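Local coordinates for protein transketolase (Campylobacter jejuni, PDB 3L84) that belongs to the thiamine diphosphate-dependent transketolase family, pairing two domains of the cofactor-binding fold with a third, C-terminal domain, at residues Lys171-Asn182 against Thr231-Ile242. Sequence-based numbering, arbitrary orientation.
Sequences KLDNFILIYDSN and TKPCLIIAKTTI
The carbonyl oxygen of Leu177 takes a hydrogen bond from the neighbouring strand, Ile236 N donating to Leu177 O at 2.8 Å. Leu235 CA adds a weaker C-H...O contact to Leu177 O at 3.3 Å. Leu177 N in turn reaches Cys234 O at 2.8 Å, its two bonds straddling Leu235 as expected of parallel strands. The ladder continues through Tyr179 and Ser181, but its last bond is skewed: Thr240 N lies above the carbonyl plane of Ser181, 47° out of it, at 3.0 Å from Ser181 O.

On one face, the beta-branched side chains of Ile176, Ile178 and Ile236 suit extended backbone; Ile236 CD1 packs 4.1 Å from Ile176 CG2. On the other, the forked end of Leu235 bends toward the partner strand, bringing CD1 within 3.9 Å of Leu177 CG. Tyr179 and Ile237 lie alongside each other, pointing the same way. With CG anti to the backbone N (chi1 164°), the Tyr179 ring sets CD2 3.9 Å from Ile237 CG2, while the small Ser181 CB sits over the rim of one ring face. Tyrosine suits this place because its ring packs on Ile237 while its OH hydrogen-bonds Asp152 OD1.

Beyond the apolar rungs, short polar side chains share a water, which donates to Asp180 OD2 at 2.7 Å and to Thr240 OG1, and accepts from Asn182 ND2, linking the two segments just where the strands end at their C-terminal side.

These are two inner strands of the parallel sheet in the thiamine diphosphate-binding domain, flanked by strands 146-151 and 208-213. Helix 217-228, which joins 208-213 to 234-239 in a beta-alpha-beta crossover, packs on Ile176, Cys234 and Ile236; helix 198-204 meets Leu177, Leu235 and Ile237 on the opposite face.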
loop_
_atom_site.group_PDB
_atom_site.type_symbol
_atom_site.label_atom_id
_atom_site.label_comp_id
_atom_site.label_asym_id
_atom_site.label_seq_id
_atom_site.Cartn_x
_atom_site.Cartn_y
_atom_site.Cartn_z
ATOM N N LYS A 171 10.348 -20.154 13.054
ATOM C CA LYS A 171 10.274 -20.798 14.368
ATOM C C LYS A 171 10.666 -19.787 15.430
ATOM O O LYS A 171 11.567 -19.997 16.260
ATOM C CB LYS A 171 11.173 -22.031 14.409
ATOM C CG LYS A 171 10.747 -23.107 13.421
ATOM C CD LYS A 171 11.696 -24.323 13.504
ATOM C CE LYS A 171 11.109 -25.576 12.832
ATOM N NZ LYS A 171 10.377 -25.349 11.574
ATOM N N LEU A 172 9.960 -18.664 15.417
ATOM C CA LEU A 172 10.274 -17.560 16.332
ATOM C C LEU A 172 9.682 -17.807 17.726
ATOM O O LEU A 172 8.655 -17.213 18.124
ATOM C CB LEU A 172 9.790 -16.230 15.774
ATOM C CG LEU A 172 10.390 -15.819 14.430
ATOM C CD1 LEU A 172 9.874 -14.444 13.975
ATOM C CD2 LEU A 172 11.944 -15.816 14.469
ATOM N N ASP A 173 10.386 -18.641 18.488
ATOM C CA ASP A 173 9.977 -19.042 19.824
ATOM C C ASP A 173 10.396 -18.060 20.913
ATOM O O ASP A 173 10.449 -18.368 22.097
ATOM C CB ASP A 173 10.509 -20.452 20.128
ATOM C CG ASP A 173 12.025 -20.525 20.106
ATOM O OD1 ASP A 173 12.725 -19.497 19.984
ATOM O OD2 ASP A 173 12.552 -21.656 20.292
ATOM N N ASN A 174 10.685 -16.850 20.458
ATOM C CA ASN A 174 10.876 -15.673 21.283
ATOM C C ASN A 174 9.742 -14.667 21.162
ATOM O O ASN A 174 9.781 -13.614 21.798
ATOM C CB ASN A 174 12.233 -15.017 20.965
ATOM C CG ASN A 174 12.409 -14.636 19.499
ATOM O OD1 ASN A 174 11.597 -14.979 18.644
ATOM N ND2 ASN A 174 13.526 -13.938 19.205
ATOM N N PHE A 175 8.725 -14.995 20.381
ATOM C CA PHE A 175 7.637 -14.064 20.046
ATOM C C PHE A 175 6.338 -14.494 20.713
ATOM O O PHE A 175 5.865 -15.619 20.512
ATOM C CB PHE A 175 7.454 -14.054 18.523
ATOM C CG PHE A 175 6.335 -13.195 17.998
ATOM C CD1 PHE A 175 6.125 -11.919 18.488
ATOM C CD2 PHE A 175 5.491 -13.670 17.042
ATOM C CE1 PHE A 175 5.105 -11.114 17.972
ATOM C CE2 PHE A 175 4.479 -12.870 16.522
ATOM C CZ PHE A 175 4.289 -11.593 16.981
ATOM N N ILE A 176 5.733 -13.574 21.451
ATOM C CA ILE A 176 4.487 -13.780 22.168
ATOM C C ILE A 176 3.522 -12.667 21.781
ATOM O O ILE A 176 3.752 -11.512 22.076
ATOM C CB ILE A 176 4.716 -13.848 23.692
ATOM C CG1 ILE A 176 5.651 -14.992 24.056
ATOM C CG2 ILE A 176 3.390 -14.000 24.406
ATOM C CD1 ILE A 176 6.107 -15.034 25.519
ATOM N N LEU A 177 2.470 -13.034 21.070
ATOM C CA LEU A 177 1.457 -12.139 20.558
ATOM C C LEU A 177 0.216 -12.289 21.423
ATOM O O LEU A 177 -0.315 -13.390 21.580
ATOM C CB LEU A 177 1.150 -12.499 19.105
ATOM C CG LEU A 177 0.165 -11.636 18.356
ATOM C CD1 LEU A 177 0.593 -10.195 18.299
ATOM C CD2 LEU A 177 -0.032 -12.191 16.918
ATOM N N ILE A 178 -0.242 -11.215 22.014
ATOM C CA ILE A 178 -1.403 -11.201 22.882
ATOM C C ILE A 178 -2.501 -10.444 22.144
ATOM O O ILE A 178 -2.382 -9.236 21.891
ATOM C CB ILE A 178 -1.095 -10.546 24.235
ATOM C CG1 ILE A 178 0.062 -11.258 24.882
ATOM C CG2 ILE A 178 -2.359 -10.523 25.102
ATOM C CD1 ILE A 178 0.639 -10.544 26.109
ATOM N N TYR A 179 -3.555 -11.164 21.777
ATOM C CA TYR A 179 -4.705 -10.635 21.022
ATOM C C TYR A 179 -5.852 -10.292 21.958
ATOM O O TYR A 179 -6.383 -11.160 22.662
ATOM C CB TYR A 179 -5.094 -11.646 19.948
ATOM C CG TYR A 179 -6.452 -11.512 19.293
ATOM C CD1 TYR A 179 -6.985 -10.286 18.941
ATOM C CD2 TYR A 179 -7.192 -12.642 19.025
ATOM C CE1 TYR A 179 -8.224 -10.181 18.333
ATOM C CE2 TYR A 179 -8.433 -12.562 18.426
ATOM C CZ TYR A 179 -8.947 -11.336 18.087
ATOM O OH TYR A 179 -10.191 -11.270 17.466
ATOM N N ASP A 180 -6.199 -9.012 21.981
ATOM C CA ASP A 180 -7.301 -8.501 22.774
ATOM C C ASP A 180 -8.591 -8.770 22.025
ATOM O O ASP A 180 -9.010 -8.008 21.137
ATOM C CB ASP A 180 -7.114 -6.985 22.974
ATOM C CG ASP A 180 -8.212 -6.382 23.802
ATOM O OD1 ASP A 180 -8.937 -7.202 24.413
ATOM O OD2 ASP A 180 -8.359 -5.144 23.812
ATOM N N SER A 181 -9.219 -9.879 22.372
ATOM C CA SER A 181 -10.451 -10.303 21.721
ATOM C C SER A 181 -11.643 -9.776 22.516
ATOM O O SER A 181 -12.095 -10.404 23.469
ATOM C CB SER A 181 -10.478 -11.818 21.628
ATOM O OG SER A 181 -11.647 -12.236 20.973
ATOM N N ASN A 182 -12.116 -8.587 22.142
ATOM C CA ASN A 182 -13.188 -7.891 22.860
ATOM C C ASN A 182 -14.512 -7.775 22.100
ATOM O O ASN A 182 -15.449 -7.145 22.591
ATOM C CB ASN A 182 -12.696 -6.533 23.376
ATOM C CG ASN A 182 -12.367 -5.558 22.292
ATOM O OD1 ASN A 182 -12.662 -5.790 21.108
ATOM N ND2 ASN A 182 -11.709 -4.431 22.672
ATOM N N THR A 231 7.963 -23.801 22.095
ATOM C CA THR A 231 8.947 -24.001 21.013
ATOM C C THR A 231 8.478 -23.383 19.671
ATOM O O THR A 231 9.118 -23.576 18.664
ATOM C CB THR A 231 9.251 -25.445 20.814
ATOM O OG1 THR A 231 8.033 -26.090 20.448
ATOM C CG2 THR A 231 9.866 -26.046 22.111
ATOM N N LYS A 232 7.367 -22.640 19.711
ATOM C CA LYS A 232 6.771 -21.982 18.569
ATOM C C LYS A 232 6.532 -20.525 18.918
ATOM O O LYS A 232 6.471 -20.161 20.088
ATOM C CB LYS A 232 5.421 -22.638 18.252
ATOM C CG LYS A 232 5.529 -24.048 17.757
ATOM C CD LYS A 232 4.146 -24.628 17.490
ATOM C CE LYS A 232 4.192 -26.086 17.035
ATOM N NZ LYS A 232 3.250 -26.887 17.839
ATOM N N PRO A 233 6.368 -19.667 17.899
ATOM C CA PRO A 233 5.726 -18.376 18.201
ATOM C C PRO A 233 4.398 -18.670 18.872
ATOM O O PRO A 233 3.763 -19.680 18.529
ATOM C CB PRO A 233 5.576 -17.702 16.814
ATOM C CG PRO A 233 5.617 -18.849 15.828
ATOM C CD PRO A 233 6.557 -19.847 16.450
ATOM N N CYS A 234 3.996 -17.841 19.821
ATOM C CA CYS A 234 2.810 -18.122 20.622
ATOM C C CYS A 234 1.809 -17.012 20.581
ATOM O O CYS A 234 2.178 -15.849 20.776
ATOM C CB CYS A 234 3.235 -18.384 22.054
ATOM S SG CYS A 234 1.922 -18.927 23.176
ATOM N N LEU A 235 0.557 -17.371 20.345
ATOM C CA LEU A 235 -0.577 -16.476 20.381
ATOM C C LEU A 235 -1.373 -16.759 21.628
ATOM O O LEU A 235 -1.749 -17.901 21.857
ATOM C CB LEU A 235 -1.463 -16.663 19.151
ATOM C CG LEU A 235 -2.787 -15.888 19.168
ATOM C CD1 LEU A 235 -2.502 -14.401 19.006
ATOM C CD2 LEU A 235 -3.761 -16.329 18.084
ATOM N N ILE A 236 -1.635 -15.732 22.414
ATOM C CA ILE A 236 -2.584 -15.776 23.514
ATOM C C ILE A 236 -3.827 -15.016 23.077
ATOM O O ILE A 236 -3.785 -13.808 22.853
ATOM C CB ILE A 236 -1.999 -15.172 24.812
ATOM C CG1 ILE A 236 -0.772 -15.979 25.235
ATOM C CG2 ILE A 236 -3.051 -15.151 25.909
ATOM C CD1 ILE A 236 0.034 -15.346 26.407
ATOM N N ILE A 237 -4.931 -15.728 22.933
ATOM C CA ILE A 237 -6.217 -15.108 22.627
ATOM C C ILE A 237 -6.861 -14.760 23.954
ATOM O O ILE A 237 -7.299 -15.655 24.701
ATOM C CB ILE A 237 -7.132 -16.050 21.827
ATOM C CG1 ILE A 237 -6.448 -16.510 20.533
ATOM C CG2 ILE A 237 -8.469 -15.389 21.526
ATOM C CD1 ILE A 237 -7.285 -17.500 19.706
ATOM N N ALA A 238 -6.864 -13.468 24.281
ATOM C CA ALA A 238 -7.343 -13.039 25.598
ATOM C C ALA A 238 -8.715 -12.418 25.455
ATOM O O ALA A 238 -8.861 -11.370 24.827
ATOM C CB ALA A 238 -6.358 -12.078 26.215
ATOM N N LYS A 239 -9.744 -13.097 25.945
ATOM C CA LYS A 239 -11.091 -12.546 25.871
ATOM C C LYS A 239 -11.245 -11.442 26.908
ATOM O O LYS A 239 -11.039 -11.675 28.094
ATOM C CB LYS A 239 -12.105 -13.645 26.099
ATOM C CG LYS A 239 -13.526 -13.203 25.820
ATOM C CD LYS A 239 -14.475 -14.395 25.675
ATOM C CE LYS A 239 -15.899 -13.915 25.475
ATOM N NZ LYS A 239 -16.335 -13.041 26.611
ATOM N N THR A 240 -11.596 -10.237 26.468
ATOM C CA THR A 240 -11.705 -9.092 27.367
ATOM C C THR A 240 -13.004 -8.360 27.080
ATOM O O THR A 240 -13.727 -8.603 26.083
ATOM C CB THR A 240 -10.550 -8.079 27.238
ATOM O OG1 THR A 240 -10.671 -7.431 25.976
ATOM C CG2 THR A 240 -9.233 -8.724 27.367
ATOM N N THR A 241 -13.363 -7.520 28.049
ATOM C CA THR A 241 -14.492 -6.618 27.944
ATOM C C THR A 241 -13.913 -5.225 27.682
ATOM O O THR A 241 -13.147 -4.702 28.496
ATOM C CB THR A 241 -15.296 -6.621 29.237
ATOM O OG1 THR A 241 -15.878 -7.934 29.416
ATOM C CG2 THR A 241 -16.389 -5.581 29.192
ATOM N N ILE A 242 -14.260 -4.615 26.563
ATOM C CA ILE A 242 -13.794 -3.261 26.315
ATOM C C ILE A 242 -14.379 -2.356 27.417
ATOM O O ILE A 242 -15.490 -2.551 27.876
ATOM C CB ILE A 242 -14.125 -2.749 24.905
ATOM C CG1 ILE A 242 -13.250 -1.531 24.583
ATOM C CG2 ILE A 242 -15.626 -2.444 24.708
ATOM C CD1 ILE A 242 -13.403 -1.041 23.144
HETATM O O HOH W 1 11.851 -23.820 18.764
HETATM O O HOH W 2 7.256 -17.875 21.481
HETATM O O HOH W 3 -10.462 -4.508 25.345
HETATM O O HOH W 4 -16.232 -5.974 24.873
#